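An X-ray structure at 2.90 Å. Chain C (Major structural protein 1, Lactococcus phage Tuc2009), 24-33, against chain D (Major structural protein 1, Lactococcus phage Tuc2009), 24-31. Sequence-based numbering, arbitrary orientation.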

# COMPACT_ATOMS: atom_id res chain seq x y z
N LEU C 24 22.82 -20.70 -20.52
CA LEU C 24 21.71 -20.96 -19.61
C LEU C 24 21.27 -22.41 -19.65
O LEU C 24 21.07 -23.00 -18.60
CB LEU C 24 20.53 -20.04 -19.90
CG LEU C 24 20.67 -18.59 -19.50
CD1 LEU C 24 19.53 -17.78 -20.05
CD2 LEU C 24 20.73 -18.44 -18.00
N ASN C 25 21.16 -22.99 -20.85
CA ASN C 25 20.74 -24.38 -21.02
C ASN C 25 21.71 -25.39 -20.42
O ASN C 25 21.24 -26.40 -19.90
CB ASN C 25 20.51 -24.67 -22.50
CG ASN C 25 19.91 -26.00 -22.83
OD1 ASN C 25 19.17 -26.60 -22.06
ND2 ASN C 25 20.16 -26.45 -24.05
N THR C 26 23.04 -25.12 -20.45
CA THR C 26 24.02 -26.08 -19.92
C THR C 26 24.38 -25.88 -18.45
O THR C 26 24.80 -26.85 -17.82
CB THR C 26 25.26 -26.16 -20.79
OG1 THR C 26 25.97 -24.94 -20.71
CG2 THR C 26 24.95 -26.49 -22.24
N ILE C 27 24.21 -24.66 -17.89
CA ILE C 27 24.53 -24.36 -16.48
C ILE C 27 23.35 -24.61 -15.51
O ILE C 27 23.58 -24.76 -14.31
CB ILE C 27 25.12 -22.92 -16.32
CG1 ILE C 27 25.89 -22.78 -14.99
CG2 ILE C 27 24.05 -21.81 -16.46
CD1 ILE C 27 27.17 -21.96 -15.06
N THR C 28 22.11 -24.63 -16.00
CA THR C 28 20.95 -24.78 -15.13
C THR C 28 20.60 -26.22 -14.78
O THR C 28 20.80 -27.14 -15.58
CB THR C 28 19.74 -24.06 -15.71
OG1 THR C 28 19.49 -24.52 -17.03
CG2 THR C 28 19.90 -22.56 -15.70
N VAL C 29 20.06 -26.39 -13.55
CA VAL C 29 19.55 -27.64 -13.00
C VAL C 29 18.13 -27.73 -13.59
O VAL C 29 17.37 -26.75 -13.53
CB VAL C 29 19.54 -27.63 -11.45
CG1 VAL C 29 18.96 -28.92 -10.89
CG2 VAL C 29 20.94 -27.39 -10.89
N GLN C 30 17.81 -28.86 -14.21
CA GLN C 30 16.52 -29.00 -14.87
C GLN C 30 15.64 -30.09 -14.26
O GLN C 30 16.13 -30.96 -13.55
CB GLN C 30 16.72 -29.18 -16.38
CG GLN C 30 17.15 -27.88 -17.05
CD GLN C 30 17.68 -28.03 -18.44
OE1 GLN C 30 17.23 -28.87 -19.23
NE2 GLN C 30 18.56 -27.13 -18.80
N LYS C 31 14.31 -30.00 -14.53
CA LYS C 31 13.27 -30.89 -14.03
C LYS C 31 13.26 -32.28 -14.68
O LYS C 31 12.33 -33.04 -14.45
CB LYS C 31 11.89 -30.23 -14.16
CG LYS C 31 11.65 -29.00 -13.28
CD LYS C 31 10.17 -28.60 -13.30
CE LYS C 31 9.91 -27.11 -13.33
NZ LYS C 31 8.67 -26.77 -14.08
N THR C 32 14.28 -32.61 -15.51
CA THR C 32 14.42 -33.92 -16.17
C THR C 32 15.90 -34.30 -16.32
O THR C 32 16.78 -33.45 -16.19
CB THR C 32 13.73 -33.96 -17.56
OG1 THR C 32 14.20 -32.90 -18.38
CG2 THR C 32 12.22 -33.99 -17.50
N GLY C 33 16.16 -35.59 -16.60
CA GLY C 33 17.48 -36.14 -16.87
C GLY C 33 18.44 -36.24 -15.70
O GLY C 33 18.28 -35.55 -14.69
N LYS D 24 10.96 -22.45 -23.18
CA LYS D 24 11.45 -23.81 -22.92
C LYS D 24 12.29 -23.78 -21.66
O LYS D 24 11.96 -24.49 -20.70
CB LYS D 24 12.28 -24.33 -24.10
CG LYS D 24 11.77 -25.65 -24.67
CD LYS D 24 12.41 -25.96 -26.04
CE LYS D 24 11.64 -25.47 -27.25
NZ LYS D 24 12.54 -25.26 -28.43
N LEU D 25 13.30 -22.89 -21.61
CA LEU D 25 14.19 -22.71 -20.46
C LEU D 25 13.40 -22.37 -19.21
O LEU D 25 13.68 -22.94 -18.16
CB LEU D 25 15.23 -21.62 -20.73
CG LEU D 25 16.35 -21.97 -21.68
CD1 LEU D 25 17.18 -20.77 -21.99
CD2 LEU D 25 17.25 -23.01 -21.10
N ASN D 26 12.42 -21.48 -19.30
CA ASN D 26 11.62 -21.05 -18.16
C ASN D 26 10.79 -22.18 -17.55
O ASN D 26 10.63 -22.20 -16.33
CB ASN D 26 10.74 -19.86 -18.54
CG ASN D 26 9.97 -19.20 -17.42
OD1 ASN D 26 10.38 -19.20 -16.25
ND2 ASN D 26 8.87 -18.55 -17.77
N THR D 27 10.29 -23.13 -18.36
CA THR D 27 9.45 -24.21 -17.84
C THR D 27 10.24 -25.49 -17.43
O THR D 27 9.75 -26.24 -16.60
CB THR D 27 8.28 -24.53 -18.79
OG1 THR D 27 8.79 -25.09 -20.00
CG2 THR D 27 7.44 -23.29 -19.12
N ILE D 28 11.44 -25.72 -17.99
CA ILE D 28 12.24 -26.91 -17.67
C ILE D 28 13.23 -26.71 -16.50
O ILE D 28 13.71 -27.70 -15.95
CB ILE D 28 12.98 -27.45 -18.93
CG1 ILE D 28 13.41 -28.93 -18.73
CG2 ILE D 28 14.16 -26.56 -19.33
CD1 ILE D 28 13.40 -29.80 -19.95
N THR D 29 13.55 -25.46 -16.14
CA THR D 29 14.53 -25.20 -15.09
C THR D 29 13.97 -25.24 -13.68
O THR D 29 12.81 -24.88 -13.43
CB THR D 29 15.26 -23.90 -15.34
OG1 THR D 29 14.30 -22.85 -15.51
CG2 THR D 29 16.20 -23.97 -16.53
N VAL D 30 14.83 -25.69 -12.74
CA VAL D 30 14.57 -25.74 -11.30
C VAL D 30 14.86 -24.30 -10.86
O VAL D 30 15.90 -23.72 -11.23
CB VAL D 30 15.47 -26.78 -10.58
CG1 VAL D 30 15.24 -26.77 -9.07
CG2 VAL D 30 15.26 -28.18 -11.14
N GLN D 31 13.91 -23.69 -10.14
CA GLN D 31 14.07 -22.31 -9.73
C GLN D 31 14.17 -22.15 -8.21
O GLN D 31 13.80 -23.06 -7.46
CB GLN D 31 12.97 -21.44 -10.35
CG GLN D 31 13.22 -21.24 -11.86
CD GLN D 31 12.06 -20.75 -12.71
OE1 GLN D 31 12.02 -21.04 -13.91
NE2 GLN D 31 11.14 -19.96 -12.17

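Each stretch is the end of a helix running out into an extended segment, and the two stretches bury 542 Å² between them; chain C contributes mostly its extended segment, chain D its helix end as well. A single beta bridge joins Q30(C) to T29(D), whose CA atoms lie 4.3 Å apart. Two nearly linear hydrogen bonds make it: V30(D) N donates to V29(C) O (2.9 Å, 174°), and K31(C) N donates to I28(D) O (2.8 Å, 167°). The bridge thus satisfies two backbone NH groups beyond the helices, with a carbonyl from the last helical residue, I28(D), as one of the acceptors. V29(C) O also receives a CA-H...O contact from T29(D) CA at 3.6 Å.

One side chain extends the polar pairing: the ammonium K31(C) NZ donates to the backbone carbonyl T27(D) O at 2.8 Å, so K31(C) bonds to chain D through both its backbone and its side chain.

The threonines that follow the helices turn their hydroxyls back to their own chains. T28(C) OG1 donates to L24(C) O, and T29(D) OG1 to L25(D) O, each at 2.7 Å; each carbonyl also accepts the same threonine's backbone N at 3.2 Å. T28(C) OG1 in turn accepts from Q30(C) NE2 at 3.3 Å, while a weak bond of 3.4 Å links that NE2 to N25(C) OD1. Q30(C) OE1 and N25(C) ND2 are satisfied elsewhere in the structure. Across the interface the methyl T29(D) CG2 packs 3.4 Å from T28(C) OG1, a van der Waals contact outside the hydrogen-bond network.

Van der Waals contacts fill in around the bridge. V29(C) CG1 meets V30(D) CG2 at 3.8 Å. At the helices, L25(D) reaches across with its branched end, placing CD1 4.0 Å from L24(C) CB and CD2 3.8 Å from N25(C) CA. The methyl I28(D) CD1 lies 3.6 Å from the hydroxyl T32(C) OG1, a packing contact only.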